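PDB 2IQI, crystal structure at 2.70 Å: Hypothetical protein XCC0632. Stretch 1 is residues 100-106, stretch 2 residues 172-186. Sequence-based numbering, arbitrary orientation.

Stretch 1 (100-106) DYKLAID
Stretch 2 172-186: ELVGWTLITGQQDSQ

This contact is a helix packed roughly antiparallel along a β-strand, held by alternate strand side chains and fastened near one end by a single tyrosine–aspartate hydrogen bond. Residues 101–106 are extended, from phi/psi -118/155 at Tyr101 to values near -110/125 by Asp106; residues 172–185 are helical, near -70/-40, and Gln186 leaves the helix at -79/13. The axes approach to 10.6 Å and run roughly antiparallel, at 146°, so the register counts in opposite senses: Tyr101 CA lies 7.4 Å from Gly181 CA, and Leu103 CA 7.6 Å from Thr177 CA. It illustrates a general rule, that a strand offers every second side chain to a partner on one side: Lys102 and Ala104 are out of reach, while the helix answers at four-residue intervals with Leu173, Thr177 and Gly181. Ile105 (m, t) brings CD1 within 4.0 Å of Leu173 CD1 (Leu173 m, t), an apolar pairing. Leu103 (t, p) sets CD2 3.8 Å from Thr177 OG1; with chi1 m, that hydroxyl donates to Leu173 O at 2.7 Å, satisfying its polarity within the helix. The Tyr101 ring lies beside Gly181, where the helix presents no side chain, and Tyr101 (m, chi2 -86°) reaches onward one helical turn. Tyr101 OH donates to Asp184 OD1 at 2.6 Å, near the ring plane, with Asp184 chi1 t. Ser185 N lies 3.3 Å from Tyr101 OH at a poor angle for a hydrogen bond; Ser185 N donates along the helix to Gly181 O at 2.8 Å.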

ATOM      1  N   ASP A 100     -12.156  17.311   2.660  1.00 50.70           N
ATOM      2  CA  ASP A 100     -11.206  18.264   2.039  1.00 49.99           C
ATOM      3  C   ASP A 100     -10.244  17.661   0.992  1.00 49.38           C
ATOM      4  O   ASP A 100     -10.110  18.178  -0.110  1.00 49.73           O
ATOM      5  CB  ASP A 100     -10.386  18.949   3.123  1.00 50.47           C
ATOM      6  CG  ASP A 100     -11.242  19.543   4.223  1.00 50.84           C
ATOM      7  OD1 ASP A 100     -11.755  20.657   4.022  1.00 52.03           O
ATOM      8  OD2 ASP A 100     -11.379  18.915   5.296  1.00 51.87           O
ATOM      9  N   TYR A 101      -9.564  16.569   1.331  1.00 49.08           N
ATOM     10  CA  TYR A 101      -8.625  15.906   0.388  1.00 47.98           C
ATOM     11  C   TYR A 101      -9.050  14.499   0.054  1.00 47.29           C
ATOM     12  O   TYR A 101      -9.735  13.858   0.852  1.00 47.18           O
ATOM     13  CB  TYR A 101      -7.199  15.884   0.944  1.00 47.40           C
ATOM     14  CG  TYR A 101      -6.626  17.265   1.098  1.00 47.40           C
ATOM     15  CD1 TYR A 101      -5.996  17.905   0.023  1.00 47.72           C
ATOM     16  CD2 TYR A 101      -6.743  17.960   2.312  1.00 47.05           C
ATOM     17  CE1 TYR A 101      -5.475  19.205   0.153  1.00 47.54           C
ATOM     18  CE2 TYR A 101      -6.229  19.256   2.452  1.00 47.09           C
ATOM     19  CZ  TYR A 101      -5.602  19.863   1.368  1.00 47.06           C
ATOM     20  OH  TYR A 101      -5.088  21.107   1.505  1.00 47.83           O
ATOM     21  N   LYS A 102      -8.618  14.022  -1.115  1.00 46.60           N
ATOM     22  CA  LYS A 102      -8.862  12.650  -1.559  1.00 46.12           C
ATOM     23  C   LYS A 102      -7.522  11.986  -1.886  1.00 44.49           C
ATOM     24  O   LYS A 102      -6.751  12.513  -2.692  1.00 43.52           O
ATOM     25  CB  LYS A 102      -9.792  12.646  -2.781  1.00 46.33           C
ATOM     26  CG  LYS A 102      -9.962  11.282  -3.483  1.00 48.95           C
ATOM     27  CD  LYS A 102     -10.269  11.446  -5.002  1.00 48.30           C
ATOM     28  CE  LYS A 102     -11.322  10.403  -5.474  1.00 52.73           C
ATOM     29  NZ  LYS A 102     -11.548  10.374  -6.966  1.00 52.24           N
ATOM     30  N   LEU A 103      -7.250  10.839  -1.244  1.00 43.37           N
ATOM     31  CA  LEU A 103      -6.041  10.023  -1.519  1.00 41.46           C
ATOM     32  C   LEU A 103      -6.362   8.910  -2.487  1.00 41.24           C
ATOM     33  O   LEU A 103      -7.081   7.955  -2.129  1.00 40.92           O
ATOM     34  CB  LEU A 103      -5.479   9.417  -0.243  1.00 40.75           C
ATOM     35  CG  LEU A 103      -4.304   8.458  -0.373  1.00 39.01           C
ATOM     36  CD1 LEU A 103      -3.093   9.108  -0.977  1.00 37.71           C
ATOM     37  CD2 LEU A 103      -3.966   7.910   0.989  1.00 37.67           C
ATOM     38  N   ALA A 104      -5.822   9.030  -3.702  1.00 40.12           N
ATOM     39  CA  ALA A 104      -6.012   8.006  -4.728  1.00 39.60           C
ATOM     40  C   ALA A 104      -4.724   7.209  -5.062  1.00 39.40           C
ATOM     41  O   ALA A 104      -3.707   7.773  -5.480  1.00 39.90           O
ATOM     42  CB  ALA A 104      -6.592   8.635  -5.984  1.00 39.49           C
ATOM     43  N   ILE A 105      -4.794   5.892  -4.907  1.00 38.81           N
ATOM     44  CA  ILE A 105      -3.659   5.018  -5.126  1.00 38.48           C
ATOM     45  C   ILE A 105      -3.849   4.152  -6.363  1.00 38.08           C
ATOM     46  O   ILE A 105      -4.862   3.533  -6.534  1.00 37.69           O
ATOM     47  CB  ILE A 105      -3.412   4.133  -3.895  1.00 38.41           C
ATOM     48  CG1 ILE A 105      -3.160   4.985  -2.658  1.00 38.25           C
ATOM     49  CG2 ILE A 105      -2.177   3.300  -4.075  1.00 39.84           C
ATOM     50  CD1 ILE A 105      -3.315   4.200  -1.361  1.00 40.71           C
ATOM     51  N   ASP A 106      -2.868   4.133  -7.248  1.00 39.03           N
ATOM     52  CA  ASP A 106      -2.864   3.192  -8.358  1.00 39.72           C
ATOM     53  C   ASP A 106      -1.735   2.211  -8.051  1.00 39.64           C
ATOM     54  O   ASP A 106      -0.598   2.648  -7.817  1.00 39.93           O
ATOM     55  CB  ASP A 106      -2.622   3.918  -9.660  1.00 39.68           C
ATOM     56  CG  ASP A 106      -2.801   3.033 -10.870  1.00 44.72           C
ATOM     57  OD1 ASP A 106      -3.874   2.364 -10.983  1.00 49.31           O
ATOM     58  OD2 ASP A 106      -1.868   3.024 -11.733  1.00 49.16           O
ATOM     59  N   GLU A 172       5.024   5.015   4.553  1.00 36.73           N
ATOM     60  CA  GLU A 172       5.501   6.082   3.704  1.00 37.42           C
ATOM     61  C   GLU A 172       4.305   6.860   3.150  1.00 36.19           C
ATOM     62  O   GLU A 172       4.406   8.054   2.899  1.00 35.96           O
ATOM     63  CB  GLU A 172       6.412   5.528   2.594  1.00 37.26           C
ATOM     64  CG  GLU A 172       7.818   5.121   3.062  1.00 38.44           C
ATOM     65  CD  GLU A 172       8.691   4.393   1.964  1.00 40.98           C
ATOM     66  OE1 GLU A 172       8.497   4.585   0.710  1.00 42.54           O
ATOM     67  OE2 GLU A 172       9.613   3.629   2.388  1.00 46.55           O
ATOM     68  N   LEU A 173       3.178   6.186   2.973  1.00 35.31           N
ATOM     69  CA  LEU A 173       2.016   6.832   2.377  1.00 35.40           C
ATOM     70  C   LEU A 173       1.363   7.789   3.350  1.00 34.49           C
ATOM     71  O   LEU A 173       1.110   8.946   3.043  1.00 33.98           O
ATOM     72  CB  LEU A 173       0.983   5.797   1.973  1.00 35.66           C
ATOM     73  CG  LEU A 173       1.140   5.235   0.584  1.00 36.71           C
ATOM     74  CD1 LEU A 173       0.298   3.947   0.380  1.00 34.72           C
ATOM     75  CD2 LEU A 173       0.677   6.382  -0.289  1.00 39.39           C
ATOM     76  N   VAL A 174       1.088   7.266   4.528  1.00 33.62           N
ATOM     77  CA  VAL A 174       0.456   8.000   5.555  1.00 33.42           C
ATOM     78  C   VAL A 174       1.208   9.300   5.833  1.00 33.82           C
ATOM     79  O   VAL A 174       0.587  10.373   5.957  1.00 33.44           O
ATOM     80  CB  VAL A 174       0.320   7.127   6.781  1.00 33.35           C
ATOM     81  CG1 VAL A 174       0.060   7.961   8.021  1.00 35.25           C
ATOM     82  CG2 VAL A 174      -0.823   6.151   6.570  1.00 32.67           C
ATOM     83  N   GLY A 175       2.537   9.214   5.905  1.00 33.79           N
ATOM     84  CA  GLY A 175       3.354  10.319   6.352  1.00 33.77           C
ATOM     85  C   GLY A 175       3.395  11.323   5.249  1.00 34.82           C
ATOM     86  O   GLY A 175       3.448  12.517   5.490  1.00 36.25           O
ATOM     87  N   TRP A 176       3.338  10.857   4.018  1.00 35.30           N
ATOM     88  CA  TRP A 176       3.451  11.779   2.895  1.00 35.63           C
ATOM     89  C   TRP A 176       2.130  12.454   2.670  1.00 36.61           C
ATOM     90  O   TRP A 176       2.098  13.559   2.153  1.00 37.26           O
ATOM     91  CB  TRP A 176       3.883  11.029   1.659  1.00 35.32           C
ATOM     92  CG  TRP A 176       3.849  11.772   0.440  1.00 34.98           C
ATOM     93  CD1 TRP A 176       4.845  12.556  -0.075  1.00 36.11           C
ATOM     94  CD2 TRP A 176       2.783  11.790  -0.506  1.00 36.23           C
ATOM     95  NE1 TRP A 176       4.446  13.086  -1.286  1.00 37.21           N
ATOM     96  CE2 TRP A 176       3.177  12.638  -1.563  1.00 36.68           C
ATOM     97  CE3 TRP A 176       1.509  11.203  -0.551  1.00 36.75           C
ATOM     98  CZ2 TRP A 176       2.348  12.891  -2.661  1.00 36.60           C
ATOM     99  CZ3 TRP A 176       0.681  11.465  -1.655  1.00 35.95           C
ATOM    100  CH2 TRP A 176       1.107  12.289  -2.688  1.00 34.90           C
ATOM    101  N   THR A 177       1.044  11.778   3.035  1.00 37.40           N
ATOM    102  CA  THR A 177      -0.298  12.317   2.877  1.00 38.56           C
ATOM    103  C   THR A 177      -0.545  13.422   3.886  1.00 38.61           C
ATOM    104  O   THR A 177      -1.049  14.480   3.537  1.00 39.27           O
ATOM    105  CB  THR A 177      -1.370  11.232   3.063  1.00 38.88           C
ATOM    106  OG1 THR A 177      -1.112  10.194   2.128  1.00 39.16           O
ATOM    107  CG2 THR A 177      -2.779  11.800   2.790  1.00 39.22           C
ATOM    108  N   LEU A 178      -0.177  13.168   5.134  1.00 38.51           N
ATOM    109  CA  LEU A 178      -0.296  14.159   6.177  1.00 38.20           C
ATOM    110  C   LEU A 178       0.573  15.357   5.907  1.00 39.17           C
ATOM    111  O   LEU A 178       0.116  16.469   6.089  1.00 40.49           O
ATOM    112  CB  LEU A 178       0.070  13.588   7.528  1.00 37.15           C
ATOM    113  CG  LEU A 178      -0.813  12.445   7.964  1.00 36.33           C
ATOM    114  CD1 LEU A 178      -0.282  12.020   9.263  1.00 34.03           C
ATOM    115  CD2 LEU A 178      -2.311  12.852   8.048  1.00 34.36           C
ATOM    116  N   ILE A 179       1.831  15.151   5.521  1.00 39.83           N
ATOM    117  CA  ILE A 179       2.742  16.287   5.339  1.00 39.41           C
ATOM    118  C   ILE A 179       2.339  17.081   4.095  1.00 40.99           C
ATOM    119  O   ILE A 179       2.174  18.312   4.172  1.00 41.71           O
ATOM    120  CB  ILE A 179       4.223  15.842   5.336  1.00 38.97           C
ATOM    121  CG1 ILE A 179       4.614  15.477   6.762  1.00 36.30           C
ATOM    122  CG2 ILE A 179       5.158  16.911   4.750  1.00 35.34           C
ATOM    123  CD1 ILE A 179       5.899  14.736   6.859  1.00 33.00           C
ATOM    124  N   THR A 180       2.141  16.394   2.972  1.00 41.35           N
ATOM    125  CA  THR A 180       1.765  17.083   1.754  1.00 42.76           C
ATOM    126  C   THR A 180       0.411  17.796   1.932  1.00 44.22           C
ATOM    127  O   THR A 180       0.264  18.967   1.574  1.00 44.74           O
ATOM    128  CB  THR A 180       1.707  16.138   0.540  1.00 42.79           C
ATOM    129  OG1 THR A 180       2.912  15.350   0.456  1.00 41.61           O
ATOM    130  CG2 THR A 180       1.542  16.942  -0.714  1.00 41.88           C
ATOM    131  N   GLY A 181      -0.552  17.106   2.528  1.00 44.75           N
ATOM    132  CA  GLY A 181      -1.838  17.697   2.780  1.00 45.81           C
ATOM    133  C   GLY A 181      -1.711  18.985   3.548  1.00 46.81           C
ATOM    134  O   GLY A 181      -2.267  20.007   3.156  1.00 46.87           O
ATOM    135  N   GLN A 182      -0.969  18.918   4.641  1.00 47.96           N
ATOM    136  CA  GLN A 182      -0.769  20.028   5.540  1.00 49.88           C
ATOM    137  C   GLN A 182      -0.012  21.209   4.902  1.00 51.60           C
ATOM    138  O   GLN A 182      -0.300  22.359   5.197  1.00 52.57           O
ATOM    139  CB  GLN A 182      -0.052  19.533   6.790  1.00 49.79           C
ATOM    140  CG  GLN A 182       0.075  20.541   7.938  1.00 50.78           C
ATOM    141  CD  GLN A 182      -1.266  21.080   8.450  1.00 51.55           C
ATOM    142  OE1 GLN A 182      -2.358  20.735   7.960  1.00 49.83           O
ATOM    143  NE2 GLN A 182      -1.179  21.934   9.444  1.00 51.79           N
ATOM    144  N   GLN A 183       0.941  20.946   4.019  1.00 52.99           N
ATOM    145  CA  GLN A 183       1.644  22.055   3.401  1.00 53.95           C
ATOM    146  C   GLN A 183       0.725  22.728   2.423  1.00 53.93           C
ATOM    147  O   GLN A 183       0.846  23.939   2.209  1.00 54.99           O
ATOM    148  CB  GLN A 183       2.982  21.642   2.775  1.00 53.48           C
ATOM    149  CG  GLN A 183       4.054  21.530   3.861  1.00 55.41           C
ATOM    150  CD  GLN A 183       5.330  20.758   3.473  1.00 56.00           C
ATOM    151  OE1 GLN A 183       5.417  20.122   2.398  1.00 59.36           O
ATOM    152  NE2 GLN A 183       6.330  20.816   4.365  1.00 54.49           N
ATOM    153  N   ASP A 184      -0.196  21.963   1.837  1.00 54.02           N
ATOM    154  CA  ASP A 184      -1.147  22.541   0.892  1.00 53.91           C
ATOM    155  C   ASP A 184      -2.175  23.337   1.664  1.00 54.40           C
ATOM    156  O   ASP A 184      -2.544  24.423   1.252  1.00 54.40           O
ATOM    157  CB  ASP A 184      -1.865  21.500   0.067  1.00 53.09           C
ATOM    158  CG  ASP A 184      -2.872  22.120  -0.899  1.00 53.19           C
ATOM    159  OD1 ASP A 184      -4.078  22.210  -0.573  1.00 51.45           O
ATOM    160  OD2 ASP A 184      -2.463  22.521  -2.002  1.00 51.49           O
ATOM    161  N   SER A 185      -2.618  22.799   2.794  1.00 54.78           N
ATOM    162  CA  SER A 185      -3.701  23.414   3.530  1.00 55.14           C
ATOM    163  C   SER A 185      -3.314  24.808   4.001  1.00 55.58           C
ATOM    164  O   SER A 185      -4.154  25.692   4.092  1.00 55.55           O
ATOM    165  CB  SER A 185      -4.113  22.538   4.698  1.00 54.78           C
ATOM    166  OG  SER A 185      -4.291  23.316   5.857  1.00 55.46           O
ATOM    167  N   GLN A 186      -2.029  25.001   4.269  1.00 55.87           N
ATOM    168  CA  GLN A 186      -1.536  26.259   4.812  1.00 56.05           C
ATOM    169  C   GLN A 186      -1.367  27.374   3.786  1.00 55.55           C
ATOM    170  O   GLN A 186      -0.728  28.370   4.084  1.00 55.45           O
ATOM    171  CB  GLN A 186      -0.235  25.998   5.572  1.00 55.85           C
ATOM    172  CG  GLN A 186      -0.540  25.313   6.891  1.00 59.34           C
ATOM    173  CD  GLN A 186       0.694  24.934   7.722  1.00 65.03           C
ATOM    174  OE1 GLN A 186       1.539  24.113   7.300  1.00 67.74           O
ATOM    175  NE2 GLN A 186       0.778  25.500   8.936  1.00 65.66           N
TER